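Local coordinates for protein 3-hydroxyisobutyryl-CoA hydrolase (Mycobacterium thermoresistibile, PDB 4HDT) that probably hydrolyses 3-hydroxyisobutyryl-CoA to 3-hydroxyisobutyrate and free CoA, and binds zinc ions in the crystal, at residues G20-T34 against L58-D72. Sequence-based numbering, arbitrary orientation. Where two conformers were deposited one is given.
Sequences GLLTLNRPKAINSLT and LLTGAGERGLCAGGD. With ZN (zinc ion), chain C.
Asn31 pushes its side-chain amide into the loop that follows strand 58-61. Its ND2 gives a bond of 3.0 Å to Ala62 O, in the carbonyl plane on a lone pair, and a second of 3.2 Å to Leu67 O, from above that carbonyl's plane. With CG beside the backbone N (chi1 -55°), the amide turns OD1 back to accept from Arg26 N, fixing its rotation. Ile30 lays CD1 over the centre of the Arg65 guanidinium, 3.5 Å above its plane, while its CB packs on Ala69 CB and its O accepts from Ala69 N. Arg26, bent at chi3, grips Ser32 side-on, NE to O and NH1 to OG; NH1 also reaches Asp72 OD2 on the anti side, tilted out of the carboxylate plane, a salt bridge of 3.1 Å with guanidinium and carboxylate planes 37° apart. Thr34 CG2 sits over one face of this guanidinium.

Strands 20-24 and 58-61 run parallel, joined by five backbone hydrogen bonds. On one face a water joins Thr23 OG1, Thr60 OG1 and Leu58 O; on the other, Leu24 packs against Leu59 and Leu67, and Leu24 and Leu59 also touch Met41 of helix 35-49. Hydrogen bonds from Leu33 N to Gly70 O and Asp72 N to Leu33 O join the backbones again just before the helices that Thr34 and Asp72 N-cap. Glu64 OE1 and His192 bind zinc. The strands belong to the beta-alpha-beta unit 19-24, 35-49, 56-61 of the crotonase fold; loop 62-72 leads to helix 73-81, and Gly71 probably lends its N-H to the oxyanion hole, as in crotonase relatives.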
loop_
_atom_site.group_PDB
_atom_site.type_symbol
_atom_site.label_atom_id
_atom_site.label_comp_id
_atom_site.label_asym_id
_atom_site.label_seq_id
_atom_site.Cartn_x
_atom_site.Cartn_y
_atom_site.Cartn_z
ATOM N N GLY A 20 -19.044 11.943 6.093
ATOM C CA GLY A 20 -19.292 10.654 5.487
ATOM C C GLY A 20 -18.356 9.610 6.089
ATOM O O GLY A 20 -17.138 9.697 5.946
ATOM N N LEU A 21 -18.946 8.604 6.728
ATOM C CA LEU A 21 -18.188 7.582 7.463
ATOM C C LEU A 21 -18.158 6.305 6.650
ATOM O O LEU A 21 -19.218 5.770 6.259
ATOM C CB LEU A 21 -18.831 7.338 8.834
ATOM C CG LEU A 21 -19.052 8.588 9.665
ATOM C CD1 LEU A 21 -20.012 8.281 10.807
ATOM C CD2 LEU A 21 -17.730 9.134 10.162
ATOM N N LEU A 22 -16.968 5.818 6.393
ATOM C CA LEU A 22 -16.752 4.535 5.753
ATOM C C LEU A 22 -15.992 3.687 6.760
ATOM O O LEU A 22 -14.852 3.993 7.051
ATOM C CB LEU A 22 -15.952 4.701 4.456
ATOM C CG LEU A 22 -16.669 5.507 3.381
ATOM C CD1 LEU A 22 -15.717 5.802 2.235
ATOM C CD2 LEU A 22 -17.891 4.715 2.908
ATOM N N THR A 23 -16.610 2.606 7.241
ATOM C CA THR A 23 -15.939 1.737 8.193
ATOM C C THR A 23 -15.788 0.350 7.566
ATOM O O THR A 23 -16.751 -0.368 7.331
ATOM C CB THR A 23 -16.687 1.672 9.540
ATOM O OG1 THR A 23 -16.932 2.982 10.002
ATOM C CG2 THR A 23 -15.913 0.844 10.609
ATOM N N LEU A 24 -14.545 -0.024 7.285
ATOM C CA LEU A 24 -14.268 -1.340 6.737
ATOM C C LEU A 24 -14.671 -2.373 7.805
ATOM O O LEU A 24 -14.392 -2.152 8.978
ATOM C CB LEU A 24 -12.783 -1.495 6.465
ATOM C CG LEU A 24 -12.225 -0.470 5.500
ATOM C CD1 LEU A 24 -10.777 -0.768 5.288
ATOM C CD2 LEU A 24 -12.978 -0.472 4.171
ATOM N N ASN A 25 -15.375 -3.436 7.413
ATOM C CA ASN A 25 -16.055 -4.273 8.428
ATOM C C ASN A 25 -15.975 -5.758 8.102
ATOM O O ASN A 25 -16.997 -6.439 7.993
ATOM C CB ASN A 25 -17.512 -3.811 8.605
ATOM C CG ASN A 25 -18.221 -4.514 9.740
ATOM O OD1 ASN A 25 -17.624 -4.776 10.809
ATOM N ND2 ASN A 25 -19.475 -4.880 9.511
ATOM N N ARG A 26 -14.759 -6.267 8.023
ATOM C CA ARG A 26 -14.498 -7.703 8.060
ATOM C C ARG A 26 -13.424 -7.938 9.133
ATOM O O ARG A 26 -12.300 -8.338 8.839
ATOM C CB ARG A 26 -14.050 -8.207 6.701
ATOM C CG ARG A 26 -15.008 -7.823 5.571
ATOM C CD ARG A 26 -14.970 -8.766 4.385
ATOM N NE ARG A 26 -13.642 -9.105 3.969
ATOM C CZ ARG A 26 -13.279 -10.235 3.372
ATOM N NH1 ARG A 26 -12.002 -10.388 3.038
ATOM N NH2 ARG A 26 -14.177 -11.165 3.039
ATOM N N PRO A 27 -13.766 -7.654 10.391
ATOM C CA PRO A 27 -12.668 -7.665 11.386
ATOM C C PRO A 27 -11.978 -9.025 11.613
ATOM O O PRO A 27 -10.798 -9.043 11.974
ATOM C CB PRO A 27 -13.342 -7.163 12.655
ATOM C CG PRO A 27 -14.788 -7.392 12.456
ATOM C CD PRO A 27 -15.019 -7.167 10.971
ATOM N N LYS A 28 -12.698 -10.132 11.398
ATOM C CA LYS A 28 -12.063 -11.440 11.543
ATOM C C LYS A 28 -10.952 -11.654 10.483
ATOM O O LYS A 28 -10.025 -12.437 10.745
ATOM C CB LYS A 28 -13.095 -12.561 11.521
ATOM C CG LYS A 28 -14.000 -12.530 12.739
ATOM C CD LYS A 28 -15.147 -13.522 12.669
ATOM C CE LYS A 28 -16.060 -13.350 13.870
ATOM N NZ LYS A 28 -17.008 -14.492 14.006
ATOM N N ALA A 29 -10.999 -10.906 9.366
ATOM C CA ALA A 29 -9.984 -10.921 8.293
ATOM C C ALA A 29 -9.086 -9.645 8.326
ATOM O O ALA A 29 -8.460 -9.290 7.327
ATOM C CB ALA A 29 -10.647 -11.043 6.922
ATOM N N ILE A 30 -9.109 -8.943 9.449
ATOM C CA ILE A 30 -8.438 -7.649 9.592
ATOM C C ILE A 30 -8.825 -6.763 8.420
ATOM O O ILE A 30 -8.022 -6.038 7.818
ATOM C CB ILE A 30 -6.924 -7.739 9.824
ATOM C CG1 ILE A 30 -6.581 -8.877 10.803
ATOM C CG2 ILE A 30 -6.424 -6.420 10.376
ATOM C CD1 ILE A 30 -5.087 -8.986 11.086
ATOM N N ASN A 31 -10.119 -6.798 8.127
ATOM C CA ASN A 31 -10.723 -5.904 7.154
ATOM C C ASN A 31 -10.130 -6.005 5.740
ATOM O O ASN A 31 -10.173 -5.004 4.971
ATOM C CB ASN A 31 -10.728 -4.471 7.700
ATOM C CG ASN A 31 -11.406 -4.364 9.051
ATOM O OD1 ASN A 31 -12.500 -4.927 9.255
ATOM N ND2 ASN A 31 -10.836 -3.556 9.957
ATOM N N SER A 32 -9.631 -7.192 5.350
ATOM C CA SER A 32 -9.120 -7.321 3.986
ATOM C C SER A 32 -10.192 -6.952 2.928
ATOM O O SER A 32 -11.370 -7.234 3.111
ATOM C CB SER A 32 -8.480 -8.668 3.708
ATOM O OG SER A 32 -9.400 -9.692 3.810
ATOM N N LEU A 33 -9.769 -6.354 1.817
ATOM C CA LEU A 33 -10.706 -5.750 0.851
ATOM C C LEU A 33 -11.197 -6.763 -0.161
ATOM O O LEU A 33 -10.399 -7.465 -0.803
ATOM C CB LEU A 33 -10.036 -4.627 0.047
ATOM C CG LEU A 33 -9.445 -3.511 0.855
ATOM C CD1 LEU A 33 -8.804 -2.521 -0.116
ATOM C CD2 LEU A 33 -10.520 -2.815 1.653
ATOM N N THR A 34 -12.503 -6.765 -0.345
ATOM C CA THR A 34 -13.143 -7.509 -1.418
ATOM C C THR A 34 -13.496 -6.524 -2.543
ATOM O O THR A 34 -13.470 -5.291 -2.365
ATOM C CB THR A 34 -14.456 -8.144 -0.943
ATOM O OG1 THR A 34 -15.371 -7.119 -0.567
ATOM C CG2 THR A 34 -14.253 -9.111 0.230
ATOM N N LEU A 58 -14.425 10.143 6.426
ATOM C CA LEU A 58 -13.545 9.529 7.425
ATOM C C LEU A 58 -13.566 8.028 7.230
ATOM O O LEU A 58 -14.635 7.404 7.273
ATOM C CB LEU A 58 -14.044 9.879 8.815
ATOM C CG LEU A 58 -13.484 9.136 10.015
ATOM C CD1 LEU A 58 -12.104 9.656 10.268
ATOM C CD2 LEU A 58 -14.355 9.316 11.253
ATOM N N LEU A 59 -12.386 7.472 7.004
ATOM C CA LEU A 59 -12.211 6.035 6.782
ATOM C C LEU A 59 -11.617 5.442 8.042
ATOM O O LEU A 59 -10.550 5.883 8.507
ATOM C CB LEU A 59 -11.274 5.772 5.604
ATOM C CG LEU A 59 -10.908 4.291 5.374
ATOM C CD1 LEU A 59 -12.119 3.459 4.917
ATOM C CD2 LEU A 59 -9.715 4.100 4.450
ATOM N N THR A 60 -12.304 4.434 8.586
ATOM C CA THR A 60 -11.780 3.657 9.709
ATOM C C THR A 60 -12.038 2.163 9.446
ATOM O O THR A 60 -12.675 1.794 8.473
ATOM C CB THR A 60 -12.420 4.031 11.061
ATOM O OG1 THR A 60 -13.811 3.668 11.069
ATOM C CG2 THR A 60 -12.336 5.448 11.350
ATOM N N GLY A 61 -11.475 1.320 10.288
ATOM C CA GLY A 61 -11.706 -0.131 10.260
ATOM C C GLY A 61 -12.270 -0.656 11.559
ATOM O O GLY A 61 -11.962 -0.144 12.646
ATOM N N ALA A 62 -13.116 -1.692 11.467
ATOM C CA ALA A 62 -13.734 -2.248 12.650
ATOM C C ALA A 62 -12.691 -3.068 13.401
ATOM O O ALA A 62 -11.704 -3.481 12.821
ATOM C CB ALA A 62 -14.903 -3.105 12.256
ATOM N N GLY A 63 -12.954 -3.312 14.683
ATOM C CA GLY A 63 -12.049 -4.105 15.503
ATOM C C GLY A 63 -10.878 -3.279 16.017
ATOM O O GLY A 63 -10.913 -2.042 16.077
ATOM N N GLU A 64 -9.849 -3.994 16.434
ATOM C CA GLU A 64 -8.785 -3.423 17.236
ATOM C C GLU A 64 -7.408 -3.629 16.620
ATOM O O GLU A 64 -6.476 -3.026 17.082
ATOM C CB GLU A 64 -8.806 -4.105 18.617
ATOM C CG GLU A 64 -9.984 -3.719 19.490
ATOM C CD GLU A 64 -9.923 -2.302 19.968
ATOM O OE1 GLU A 64 -8.782 -1.762 19.971
ATOM O OE2 GLU A 64 -10.976 -1.704 20.272
ATOM N N ARG A 65 -7.266 -4.516 15.630
ATOM C CA ARG A 65 -5.943 -4.955 15.155
ATOM C C ARG A 65 -5.397 -4.174 13.969
ATOM O O ARG A 65 -4.214 -4.260 13.682
ATOM C CB ARG A 65 -5.987 -6.437 14.783
ATOM C CG ARG A 65 -6.330 -7.353 15.960
ATOM C CD ARG A 65 -6.540 -8.800 15.529
ATOM N NE ARG A 65 -5.282 -9.421 15.125
ATOM C CZ ARG A 65 -5.163 -10.503 14.361
ATOM N NH1 ARG A 65 -6.246 -11.109 13.859
ATOM N NH2 ARG A 65 -3.940 -10.972 14.099
ATOM N N GLY A 66 -6.253 -3.422 13.293
ATOM C CA GLY A 66 -5.797 -2.631 12.174
ATOM C C GLY A 66 -6.865 -2.132 11.231
ATOM O O GLY A 66 -7.922 -2.781 11.072
ATOM N N LEU A 67 -6.556 -1.039 10.538
ATOM C CA LEU A 67 -7.450 -0.572 9.488
ATOM C C LEU A 67 -7.718 -1.642 8.434
ATOM O O LEU A 67 -8.894 -1.911 8.057
ATOM C CB LEU A 67 -6.802 0.621 8.817
ATOM C CG LEU A 67 -7.620 1.159 7.613
ATOM C CD1 LEU A 67 -9.065 1.566 7.880
ATOM C CD2 LEU A 67 -6.896 2.302 6.958
ATOM N N CYS A 68 -6.659 -2.270 7.920
ATOM C CA CYS A 68 -6.792 -3.144 6.724
ATOM C C CYS A 68 -5.457 -3.842 6.419
ATOM O O CYS A 68 -4.489 -3.199 6.044
ATOM C CB CYS A 68 -7.256 -2.340 5.496
ATOM S SG CYS A 68 -7.368 -3.323 3.988
ATOM N N ALA A 69 -5.484 -5.179 6.471
ATOM C CA ALA A 69 -4.301 -6.001 6.193
ATOM C C ALA A 69 -3.954 -6.180 4.713
ATOM O O ALA A 69 -2.863 -6.689 4.413
ATOM C CB ALA A 69 -4.455 -7.350 6.869
ATOM N N GLY A 70 -4.856 -5.779 3.812
ATOM C CA GLY A 70 -4.597 -5.955 2.392
ATOM C C GLY A 70 -5.845 -6.205 1.590
ATOM O O GLY A 70 -6.984 -6.096 2.087
ATOM N N GLY A 71 -5.647 -6.432 0.298
ATOM C CA GLY A 71 -6.726 -7.024 -0.515
ATOM C C GLY A 71 -6.908 -8.479 -0.085
ATOM O O GLY A 71 -5.995 -9.107 0.446
ATOM N N ASP A 72 -8.094 -9.056 -0.342
ATOM C CA ASP A 72 -8.334 -10.458 -0.101
ATOM C C ASP A 72 -7.509 -11.313 -1.075
ATOM O O ASP A 72 -7.783 -11.366 -2.283
ATOM C CB ASP A 72 -9.831 -10.738 -0.212
ATOM C CG ASP A 72 -10.191 -12.159 0.136
ATOM O OD1 ASP A 72 -9.484 -13.060 -0.316
ATOM O OD2 ASP A 72 -11.207 -12.358 0.829
HETATM ZN ZN ZN C . -8.455 0.044 20.536
HETATM O O HOH W 1 -15.435 5.770 9.724
HETATM O O HOH W 2 -9.005 -10.883 14.213
HETATM O O HOH W 3 -9.783 1.286 19.630
#